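Local atomic coordinates of Lmaj004144AAA protein (Leishmania major, PDB entry 1Y63), a protein that probably transfers phosphate reversibly between nucleoside triphosphates and monophosphates as an adenylate kinase of the AK6 type, with an ATPase activity thought to serve 18S rRNA maturation. Residues A[35-40]-A[83-88]; A[6-11]-A[100-105]; A[108-113]-A[155-160]. All blocks are in the same frame, centred on the assembly; numbering follows the deposited sequence.

Interaction 1. Residues A[35-40]-A[83-88]; sequences DGFQHL and RGNHVV. With MN (manganese (II) ion), chain C.
The Phe37 ring carries Asn85 CB on one face, 3.4 Å from its centroid and only 7° off the ring normal, a CH-pi contact, while Val87 N lies at the ring edge in plane. The other two rings are met at their edges: Val87 O and a metal-bound water lie in the plane of His39, and Gln38 OE1 approaches in the plane of His86, its amide turned 68° from the ring. All three stand on a pair of parallel strands, 37-40 and 85-88, at the outer side of the five-stranded parallel sheet of a P-loop kinase fold. Phe37 pairs with Asn85, Gln38 with His86, His39 with Val87 and Leu40 with Val88. Gln38 is bonded through both backbone groups, its N to Asn85 O and its O to Val87 N, and Leu40 N donates to Val87 O at 2.9 Å.

Phe37, His39, Asn85 and Val87 share the sheet face that packs on helix 23-33; Gln38, Leu40, His86 and Val88 face helix 66-80. On the first face His39 ND1 binds manganese at 2.3 Å together with Glu28 and four waters, one of which donates to His39 O, while NE2 bonds to Asp89. On the second face Leu40 CD1 lies 3.8 Å from His86 CB. His86 NE2 binds a second manganese, whose site also includes Ser82 and Arg83, and its ND1 is held by Asn12.

Just before strand 37-40, Gly36 O accepts from Asn85 N at 3.0 Å. Asn85 OD1 accepts from Ile11 N, so the amide is gripped at both ends: its ND2 reaches Asp35 O at 3.2 Å, with that oxygen only 2° out of the amide plane.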
loop_
_atom_site.group_PDB
_atom_site.type_symbol
_atom_site.label_atom_id
_atom_site.label_comp_id
_atom_site.label_asym_id
_atom_site.label_seq_id
_atom_site.Cartn_x
_atom_site.Cartn_y
_atom_site.Cartn_z
ATOM N N ASP A 35 0.514 9.616 -15.165
ATOM C CA ASP A 35 1.751 9.877 -15.891
ATOM C C ASP A 35 2.964 9.639 -15.020
ATOM O O ASP A 35 3.096 10.261 -13.961
ATOM C CB ASP A 35 1.814 11.327 -16.377
ATOM C CG ASP A 35 3.167 11.686 -16.970
ATOM O OD1 ASP A 35 3.593 11.022 -17.940
ATOM O OD2 ASP A 35 3.807 12.637 -16.473
ATOM N N GLY A 36 3.843 8.758 -15.494
ATOM C CA GLY A 36 5.166 8.594 -14.916
ATOM C C GLY A 36 5.261 7.872 -13.595
ATOM O O GLY A 36 6.204 8.129 -12.862
ATOM N N PHE A 37 4.316 6.977 -13.286
ATOM C CA PHE A 37 4.358 6.206 -12.040
ATOM C C PHE A 37 4.912 4.803 -12.234
ATOM O O PHE A 37 4.483 4.073 -13.145
ATOM C CB PHE A 37 2.970 6.113 -11.404
ATOM C CG PHE A 37 2.612 7.289 -10.578
ATOM C CD1 PHE A 37 2.053 8.412 -11.172
ATOM C CD2 PHE A 37 2.863 7.309 -9.204
ATOM C CE1 PHE A 37 1.734 9.511 -10.415
ATOM C CE2 PHE A 37 2.546 8.405 -8.451
ATOM C CZ PHE A 37 1.992 9.517 -9.056
ATOM N N GLN A 38 5.853 4.445 -11.365
ATOM C CA GLN A 38 6.431 3.109 -11.256
ATOM C C GLN A 38 5.861 2.469 -10.002
ATOM O O GLN A 38 5.903 3.075 -8.922
ATOM C CB GLN A 38 7.963 3.183 -11.102
ATOM C CG GLN A 38 8.650 1.832 -10.791
ATOM C CD GLN A 38 10.111 1.984 -10.312
ATOM O OE1 GLN A 38 10.697 3.053 -10.418
ATOM N NE2 GLN A 38 10.675 0.913 -9.757
ATOM N N HIS A 39 5.392 1.236 -10.148
ATOM C CA HIS A 39 4.816 0.454 -9.074
ATOM C C HIS A 39 5.890 -0.363 -8.384
ATOM O O HIS A 39 6.653 -1.082 -9.036
ATOM C CB HIS A 39 3.761 -0.489 -9.660
ATOM C CG HIS A 39 3.240 -1.534 -8.720
ATOM N ND1 HIS A 39 2.982 -2.832 -9.126
ATOM C CD2 HIS A 39 2.833 -1.460 -7.431
ATOM C CE1 HIS A 39 2.468 -3.514 -8.118
ATOM N NE2 HIS A 39 2.373 -2.710 -7.077
ATOM N N LEU A 40 5.952 -0.239 -7.069
ATOM C CA LEU A 40 6.845 -1.074 -6.234
ATOM C C LEU A 40 5.942 -1.967 -5.400
ATOM O O LEU A 40 5.208 -1.487 -4.528
ATOM C CB LEU A 40 7.705 -0.254 -5.286
ATOM C CG LEU A 40 8.839 0.621 -5.783
ATOM C CD1 LEU A 40 8.348 1.915 -6.402
ATOM C CD2 LEU A 40 9.732 0.925 -4.590
ATOM N N ARG A 83 14.376 10.094 -9.674
ATOM C CA ARG A 83 13.477 10.879 -10.523
ATOM C C ARG A 83 12.283 10.015 -10.932
ATOM O O ARG A 83 12.400 8.802 -11.029
ATOM C CB ARG A 83 14.208 11.430 -11.761
ATOM C CG ARG A 83 14.834 10.371 -12.664
ATOM C CD ARG A 83 15.466 10.980 -13.939
ATOM N NE ARG A 83 16.351 12.126 -13.693
ATOM C CZ ARG A 83 17.043 12.757 -14.643
ATOM N NH1 ARG A 83 16.979 12.358 -15.911
ATOM N NH2 ARG A 83 17.817 13.791 -14.329
ATOM N N GLY A 84 11.133 10.651 -11.130
ATOM C CA GLY A 84 9.907 9.974 -11.550
ATOM C C GLY A 84 9.021 9.807 -10.332
ATOM O O GLY A 84 9.440 10.123 -9.216
ATOM N N ASN A 85 7.813 9.303 -10.555
ATOM C CA ASN A 85 6.830 9.112 -9.505
ATOM C C ASN A 85 6.718 7.641 -9.177
ATOM O O ASN A 85 7.008 6.778 -10.010
ATOM C CB ASN A 85 5.483 9.686 -9.951
ATOM C CG ASN A 85 5.598 11.101 -10.488
ATOM O OD1 ASN A 85 6.290 11.946 -9.915
ATOM N ND2 ASN A 85 4.930 11.367 -11.624
ATOM N N HIS A 86 6.413 7.350 -7.920
ATOM C CA HIS A 86 6.381 5.974 -7.456
ATOM C C HIS A 86 5.106 5.702 -6.702
ATOM O O HIS A 86 4.665 6.533 -5.895
ATOM C CB HIS A 86 7.609 5.662 -6.574
ATOM C CG HIS A 86 8.905 6.063 -7.222
ATOM N ND1 HIS A 86 9.504 7.280 -6.997
ATOM C CD2 HIS A 86 9.690 5.416 -8.116
ATOM C CE1 HIS A 86 10.592 7.383 -7.754
ATOM N NE2 HIS A 86 10.738 6.258 -8.433
ATOM N N VAL A 87 4.520 4.539 -6.965
ATOM C CA VAL A 87 3.348 4.077 -6.212
ATOM C C VAL A 87 3.745 2.794 -5.501
ATOM O O VAL A 87 4.044 1.766 -6.129
ATOM C CB VAL A 87 2.057 3.942 -7.084
ATOM C CG1 VAL A 87 2.252 3.045 -8.323
ATOM C CG2 VAL A 87 0.881 3.464 -6.228
ATOM N N VAL A 88 3.825 2.889 -4.195
ATOM C CA VAL A 88 4.287 1.781 -3.370
ATOM C C VAL A 88 3.049 1.066 -2.830
ATOM O O VAL A 88 2.052 1.712 -2.470
ATOM C CB VAL A 88 5.131 2.286 -2.203
ATOM C CG1 VAL A 88 5.543 1.146 -1.298
ATOM C CG2 VAL A 88 6.371 2.976 -2.741
HETATM MN MN MN C . 3.757 -3.908 -10.995
HETATM O O HOH W 1 5.927 -3.407 -10.511
HETATM O O HOH W 2 4.124 -5.689 -9.769
HETATM O O HOH W 3 4.546 -5.124 -12.685
HETATM O O HOH W 4 3.697 -2.459 -12.422
#

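Interaction 2. Residues A[6-11]-A[100-105]; sequences EQPKGI and WFHMVV
His102 makes the close part of this contact, its imidazole set against the loop backbone at Gly10 and Ile11. CE1 comes within 3.1 Å of Gly10 O, and ND1 stands 3.6 Å from Ile11 CA; both partners approach the ring obliquely. ND1 is hydrogen-bonded to Asn12 N, just beyond Ile11, a bond that helps fix the rotation of the ring. Pro8 completes the close part: its CB meets the imidazole edge near the plane, 4.0 Å from CE1, and its CG is 3.7 Å from Trp100 O. The contact as a whole is small, burying 221 Å² with no hydrogen bond between the two segments.

Its loose side is the exposed start of segment 6-11, where Glu6, Gln7 and Lys9 make no contact with 100-105. Lys9 NZ forms a salt bridge to Glu6 OE2 at 2.9 Å, the nitrogen lying above the carboxylate plane, and also bonds to Val81 O.

The contact thus joins the N-terminal lead-in of strand 12-16 to the approach to strand 103-108, its neighbour in the parallel sheet. Helix 161-178 touches Ile11 and His102 through Leu178, while the Trp100 indole packs against helix 66-80.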
loop_
_atom_site.group_PDB
_atom_site.type_symbol
_atom_site.label_atom_id
_atom_site.label_comp_id
_atom_site.label_asym_id
_atom_site.label_seq_id
_atom_site.Cartn_x
_atom_site.Cartn_y
_atom_site.Cartn_z
ATOM N N GLU A 6 17.695 12.711 2.059
ATOM C CA GLU A 6 17.422 13.260 0.701
ATOM C C GLU A 6 15.920 13.341 0.470
ATOM O O GLU A 6 15.197 12.386 0.743
ATOM C CB GLU A 6 18.090 12.404 -0.388
ATOM C CG GLU A 6 17.966 12.948 -1.805
ATOM C CD GLU A 6 18.797 12.164 -2.808
ATOM O OE1 GLU A 6 19.389 11.130 -2.429
ATOM O OE2 GLU A 6 18.858 12.582 -3.983
ATOM N N GLN A 7 15.451 14.497 -0.003
ATOM C CA GLN A 7 14.036 14.668 -0.316
ATOM C C GLN A 7 13.743 14.060 -1.671
ATOM O O GLN A 7 14.560 14.154 -2.595
ATOM C CB GLN A 7 13.607 16.136 -0.302
ATOM C CG GLN A 7 13.802 16.840 1.035
ATOM C CD GLN A 7 13.093 16.151 2.184
ATOM O OE1 GLN A 7 11.863 16.123 2.245
ATOM N NE2 GLN A 7 13.872 15.600 3.114
ATOM N N PRO A 8 12.583 13.398 -1.797
ATOM C CA PRO A 8 12.205 12.818 -3.078
ATOM C C PRO A 8 12.166 13.829 -4.215
ATOM O O PRO A 8 11.763 14.963 -4.012
ATOM C CB PRO A 8 10.805 12.290 -2.838
ATOM C CG PRO A 8 10.674 12.138 -1.424
ATOM C CD PRO A 8 11.596 13.080 -0.743
ATOM N N LYS A 9 12.567 13.376 -5.395
ATOM C CA LYS A 9 12.558 14.199 -6.611
ATOM C C LYS A 9 11.233 14.102 -7.350
ATOM O O LYS A 9 10.974 14.894 -8.232
ATOM C CB LYS A 9 13.668 13.756 -7.558
ATOM C CG LYS A 9 15.061 13.918 -7.009
ATOM C CD LYS A 9 16.107 13.503 -8.030
ATOM C CE LYS A 9 17.469 13.311 -7.384
ATOM N NZ LYS A 9 17.493 12.142 -6.457
ATOM N N GLY A 10 10.407 13.109 -7.022
ATOM C CA GLY A 10 9.100 12.971 -7.649
ATOM C C GLY A 10 7.965 12.919 -6.649
ATOM O O GLY A 10 8.151 13.269 -5.474
ATOM N N ILE A 11 6.796 12.489 -7.124
ATOM C CA ILE A 11 5.617 12.307 -6.273
ATOM C C ILE A 11 5.504 10.837 -5.909
ATOM O O ILE A 11 5.507 9.972 -6.771
ATOM C CB ILE A 11 4.327 12.774 -6.968
ATOM C CG1 ILE A 11 4.451 14.256 -7.369
ATOM C CG2 ILE A 11 3.118 12.541 -6.064
ATOM C CD1 ILE A 11 4.480 15.196 -6.200
ATOM N N TRP A 100 9.389 9.971 2.616
ATOM C CA TRP A 100 9.189 9.393 1.273
ATOM C C TRP A 100 7.878 9.779 0.637
ATOM O O TRP A 100 7.817 9.912 -0.583
ATOM C CB TRP A 100 9.230 7.882 1.337
ATOM C CG TRP A 100 10.580 7.253 1.528
ATOM C CD1 TRP A 100 11.795 7.863 1.563
ATOM C CD2 TRP A 100 10.824 5.860 1.700
ATOM N NE1 TRP A 100 12.787 6.931 1.737
ATOM C CE2 TRP A 100 12.215 5.691 1.816
ATOM C CE3 TRP A 100 9.993 4.729 1.731
ATOM C CZ2 TRP A 100 12.791 4.450 1.993
ATOM C CZ3 TRP A 100 10.572 3.498 1.894
ATOM C CH2 TRP A 100 11.936 3.363 2.034
ATOM N N PHE A 101 6.815 9.945 1.433
ATOM C CA PHE A 101 5.455 9.925 0.878
ATOM C C PHE A 101 4.716 11.253 0.900
ATOM O O PHE A 101 4.738 11.986 1.902
ATOM C CB PHE A 101 4.601 8.838 1.554
ATOM C CG PHE A 101 5.059 7.441 1.219
ATOM C CD1 PHE A 101 4.994 6.998 -0.092
ATOM C CD2 PHE A 101 5.596 6.612 2.166
ATOM C CE1 PHE A 101 5.424 5.764 -0.444
ATOM C CE2 PHE A 101 6.036 5.344 1.816
ATOM C CZ PHE A 101 5.921 4.916 0.512
ATOM N N HIS A 102 4.035 11.529 -0.213
ATOM C CA HIS A 102 3.193 12.718 -0.342
ATOM C C HIS A 102 1.720 12.442 -0.187
ATOM O O HIS A 102 0.954 13.378 -0.055
ATOM C CB HIS A 102 3.457 13.391 -1.674
ATOM C CG HIS A 102 4.900 13.618 -1.908
ATOM N ND1 HIS A 102 5.667 12.778 -2.683
ATOM C CD2 HIS A 102 5.749 14.521 -1.365
ATOM C CE1 HIS A 102 6.922 13.193 -2.655
ATOM N NE2 HIS A 102 7.000 14.246 -1.855
ATOM N N MET A 103 1.349 11.162 -0.237
ATOM C CA MET A 103 -0.014 10.702 -0.118
ATOM C C MET A 103 -0.005 9.259 0.389
ATOM O O MET A 103 0.837 8.439 -0.041
ATOM C CB MET A 103 -0.736 10.775 -1.476
ATOM C CG MET A 103 -2.192 10.488 -1.403
ATOM S SD MET A 103 -2.884 10.377 -3.077
ATOM C CE MET A 103 -2.226 11.803 -3.833
ATOM N N VAL A 104 -0.933 8.940 1.294
ATOM C CA VAL A 104 -1.114 7.564 1.760
ATOM C C VAL A 104 -2.582 7.235 1.600
ATOM O O VAL A 104 -3.427 7.965 2.083
ATOM C CB VAL A 104 -0.689 7.382 3.219
ATOM C CG1 VAL A 104 -0.973 5.978 3.713
ATOM C CG2 VAL A 104 0.798 7.701 3.352
ATOM N N VAL A 105 -2.875 6.186 0.849
ATOM C CA VAL A 105 -4.246 5.781 0.582
ATOM C C VAL A 105 -4.485 4.487 1.298
ATOM O O VAL A 105 -3.734 3.516 1.107
ATOM C CB VAL A 105 -4.466 5.556 -0.924
ATOM C CG1 VAL A 105 -5.886 5.158 -1.195
ATOM C CG2 VAL A 105 -4.074 6.779 -1.718
#

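Interaction 3. Residues A[108-113]-A[155-160]; sequences HTSTEV and VRENDT. With ADP (adenosine-5'-diphosphate), chain Q.
The carboxyl ends of two neighbouring parallel strands, 103-108 and 153-157, meet here beside the nucleotide pocket, where the loop after the second strand receives the adenine of ADP. His108 pairs with Glu157, and its backbone is bonded twice: His108 N to Arg156 O at 3.0 Å, with a fairly straight N-H...O angle of 166°, and His108 O to Asn158 N at 2.7 Å, more bent at 141°. Val155 CG1 lies at the edge of the His108 imidazole, near its plane and 3.3 Å from CD2. Glu141 and Glu135 hold the two ring nitrogens.

Beyond the strands, Asp159 takes over. With CG anti to its own carbonyl carbon (chi1 -74°), its carboxylate is brought over to Ser110, and OD1 accepts Ser110 N at 2.8 Å through its syn lone pair. This bond ties the residue before helix 111-120 to the loop 158-160 beside the adenine. Ser110 OG reaches Asp159 OD2 in only one of two deposited conformers, so that second arm is doubtful. Thr109 CG2 rests 3.3 Å from OD1, and Val113 CG1 packs near Asp159 O.

On the pocket side, ADP N6 donates to Thr160 O at 2.9 Å, an adenine contact made by main chain. Asn158 OD1 stands 3.3 Å from N6, while Asn158 ND2 is bonded to Thr21 O in the P-loop. Thr160 OG1 caps the next helix through Gln163 N, and Arg117 bonds Asn158 O.

Glu157 OE2 sits close to both Asp159 oxygens without bonding to them. The mutual repulsion of two carboxylates so near would be expected to raise the pKa of one or both, and the Ser110 N-H probably offsets part of that cost.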
loop_
_atom_site.group_PDB
_atom_site.type_symbol
_atom_site.label_atom_id
_atom_site.label_comp_id
_atom_site.label_asym_id
_atom_site.label_seq_id
_atom_site.Cartn_x
_atom_site.Cartn_y
_atom_site.Cartn_z
ATOM N N HIS A 108 -10.324 0.035 2.235
ATOM C CA HIS A 108 -11.226 -0.819 2.994
ATOM C C HIS A 108 -12.112 -1.615 2.073
ATOM O O HIS A 108 -12.380 -1.198 0.944
ATOM C CB HIS A 108 -12.090 0.038 3.914
ATOM C CG HIS A 108 -11.372 0.501 5.140
ATOM N ND1 HIS A 108 -10.901 -0.378 6.093
ATOM C CD2 HIS A 108 -11.074 1.739 5.589
ATOM C CE1 HIS A 108 -10.340 0.306 7.076
ATOM N NE2 HIS A 108 -10.446 1.593 6.802
ATOM N N THR A 109 -12.594 -2.757 2.551
ATOM C CA THR A 109 -13.484 -3.594 1.760
ATOM C C THR A 109 -14.503 -4.209 2.725
ATOM O O THR A 109 -14.132 -4.617 3.841
ATOM C CB THR A 109 -12.669 -4.692 1.025
ATOM O OG1 THR A 109 -11.668 -4.081 0.185
ATOM C CG2 THR A 109 -13.508 -5.556 0.147
ATOM N N SER A 110 -15.771 -4.242 2.325
ATOM C CA SER A 110 -16.811 -4.854 3.144
ATOM C C SER A 110 -16.466 -6.300 3.422
ATOM O O SER A 110 -15.829 -6.950 2.622
ATOM C CB SER A 110 -18.164 -4.758 2.433
ATOM O OG SER A 110 -18.509 -3.396 2.192
ATOM N N THR A 111 -16.915 -6.823 4.557
ATOM C CA THR A 111 -16.487 -8.166 4.953
ATOM C C THR A 111 -16.904 -9.236 3.930
ATOM O O THR A 111 -16.105 -10.127 3.583
ATOM C CB THR A 111 -16.941 -8.513 6.401
ATOM O OG1 THR A 111 -16.852 -9.928 6.610
ATOM C CG2 THR A 111 -18.314 -8.104 6.613
ATOM N N GLU A 112 -18.123 -9.156 3.409
ATOM C CA GLU A 112 -18.569 -10.116 2.396
ATOM C C GLU A 112 -17.711 -10.127 1.131
ATOM O O GLU A 112 -17.360 -11.192 0.592
ATOM C CB GLU A 112 -20.028 -9.864 1.996
ATOM C CG GLU A 112 -21.032 -10.280 3.031
ATOM C CD GLU A 112 -22.355 -9.554 2.870
ATOM O OE1 GLU A 112 -22.853 -9.466 1.729
ATOM O OE2 GLU A 112 -22.890 -9.064 3.887
ATOM N N VAL A 113 -17.362 -8.937 0.659
ATOM C CA VAL A 113 -16.545 -8.808 -0.557
ATOM C C VAL A 113 -15.139 -9.312 -0.281
ATOM O O VAL A 113 -14.566 -10.027 -1.081
ATOM C CB VAL A 113 -16.564 -7.348 -1.074
ATOM C CG1 VAL A 113 -15.622 -7.148 -2.258
ATOM C CG2 VAL A 113 -17.977 -6.961 -1.488
ATOM N N VAL A 155 -8.683 7.708 2.960
ATOM C CA VAL A 155 -9.201 6.383 3.228
ATOM C C VAL A 155 -10.381 6.187 2.301
ATOM O O VAL A 155 -11.216 7.092 2.174
ATOM C CB VAL A 155 -9.644 6.251 4.696
ATOM C CG1 VAL A 155 -10.229 4.911 4.977
ATOM C CG2 VAL A 155 -8.465 6.511 5.626
ATOM N N ARG A 156 -10.465 5.026 1.654
ATOM C CA ARG A 156 -11.469 4.810 0.612
ATOM C C ARG A 156 -12.050 3.424 0.647
ATOM O O ARG A 156 -11.327 2.445 0.761
ATOM C CB ARG A 156 -10.889 5.076 -0.768
ATOM C CG ARG A 156 -10.258 6.430 -0.960
ATOM C CD ARG A 156 -11.284 7.540 -1.102
ATOM N NE ARG A 156 -11.967 7.523 -2.390
ATOM C CZ ARG A 156 -12.782 8.463 -2.859
ATOM N NH1 ARG A 156 -13.051 9.572 -2.166
ATOM N NH2 ARG A 156 -13.375 8.305 -4.039
ATOM N N GLU A 157 -13.370 3.343 0.566
ATOM C CA GLU A 157 -14.029 2.063 0.364
ATOM C C GLU A 157 -13.659 1.588 -1.025
ATOM O O GLU A 157 -13.665 2.382 -1.968
ATOM C CB GLU A 157 -15.547 2.230 0.497
ATOM C CG GLU A 157 -16.284 0.890 0.565
ATOM C CD GLU A 157 -15.968 0.087 1.855
ATOM O OE1 GLU A 157 -15.351 0.629 2.803
ATOM O OE2 GLU A 157 -16.367 -1.096 1.929
ATOM N N ASN A 158 -13.330 0.305 -1.143
ATOM C CA ASN A 158 -12.838 -0.245 -2.403
ATOM C C ASN A 158 -13.464 -1.602 -2.691
ATOM O O ASN A 158 -12.755 -2.585 -2.817
ATOM C CB ASN A 158 -11.307 -0.363 -2.372
ATOM C CG ASN A 158 -10.696 -0.457 -3.746
ATOM O OD1 ASN A 158 -11.056 0.327 -4.649
ATOM N ND2 ASN A 158 -9.764 -1.408 -3.944
ATOM N N ASP A 159 -14.792 -1.630 -2.785
ATOM C CA ASP A 159 -15.562 -2.873 -3.011
ATOM C C ASP A 159 -15.744 -3.179 -4.501
ATOM O O ASP A 159 -15.789 -4.363 -4.913
ATOM C CB ASP A 159 -16.954 -2.779 -2.386
ATOM C CG ASP A 159 -16.954 -2.889 -0.876
ATOM O OD1 ASP A 159 -15.966 -3.348 -0.277
ATOM O OD2 ASP A 159 -17.993 -2.567 -0.274
ATOM N N THR A 160 -15.875 -2.111 -5.291
ATOM C CA THR A 160 -16.204 -2.192 -6.728
ATOM C C THR A 160 -15.195 -1.486 -7.643
ATOM O O THR A 160 -14.405 -0.662 -7.205
ATOM C CB THR A 160 -17.582 -1.551 -7.005
ATOM O OG1 THR A 160 -17.505 -0.128 -6.857
ATOM C CG2 THR A 160 -18.621 -2.103 -6.052
HETATM P PB ADP Q . -4.227 -6.811 -2.407
HETATM O O1B ADP Q . -4.046 -8.095 -1.622
HETATM O O2B ADP Q . -4.692 -5.695 -1.495
HETATM O O3B ADP Q . -3.034 -6.439 -3.283
HETATM P PA ADP Q . -5.512 -7.288 -4.969
HETATM O O1A ADP Q . -5.239 -6.023 -5.755
HETATM O O2A ADP Q . -4.594 -8.474 -5.260
HETATM O O3A ADP Q . -5.514 -7.009 -3.404
HETATM O "O5'" ADP Q . -7.036 -7.739 -5.182
HETATM C "C5'" ADP Q . -7.351 -9.124 -5.198
HETATM C "C4'" ADP Q . -8.484 -9.276 -6.185
HETATM O "O4'" ADP Q . -9.587 -8.475 -5.771
HETATM C "C3'" ADP Q . -8.156 -8.787 -7.585
HETATM O "O3'" ADP Q . -7.436 -9.738 -8.364
HETATM C "C2'" ADP Q . -9.530 -8.510 -8.130
HETATM O "O2'" ADP Q . -10.191 -9.727 -8.456
HETATM C "C1'" ADP Q . -10.252 -7.969 -6.925
HETATM N N9 ADP Q . -10.311 -6.504 -6.770
HETATM C C8 ADP Q . -9.369 -5.634 -6.280
HETATM N N7 ADP Q . -9.851 -4.372 -6.234
HETATM C C5 ADP Q . -11.151 -4.440 -6.688
HETATM C C6 ADP Q . -12.207 -3.460 -6.878
HETATM N N6 ADP Q . -12.006 -2.167 -6.560
HETATM N N1 ADP Q . -13.381 -3.926 -7.357
HETATM C C2 ADP Q . -13.557 -5.241 -7.650
HETATM N N3 ADP Q . -12.647 -6.222 -7.509
HETATM C C4 ADP Q . -11.428 -5.843 -7.032
#

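All three contacts belong to one parallel sheet, whose strand order runs 37-41, 85-89, 12-16, 103-108, 153-157. Interactions 1 and 2 adjoin, with centres 10 Å apart: Ile11 O of interaction 2 bonds to His86 N of interaction 1 (3.0 Å), and Phe101 CE1 packs on Val88 CG2. Interaction 3 lies at the other edge of the sheet, its centre about 24 Å from that of interaction 1 and 25 Å from that of interaction 2. ADP is bound by backbone amides of the P-loop, Gly20, Gly22 and Thr24, after the central strand 12-16: interaction 3 contacts its adenine, while the His39 side chain of interaction 1 is about 8 Å from the nucleotide.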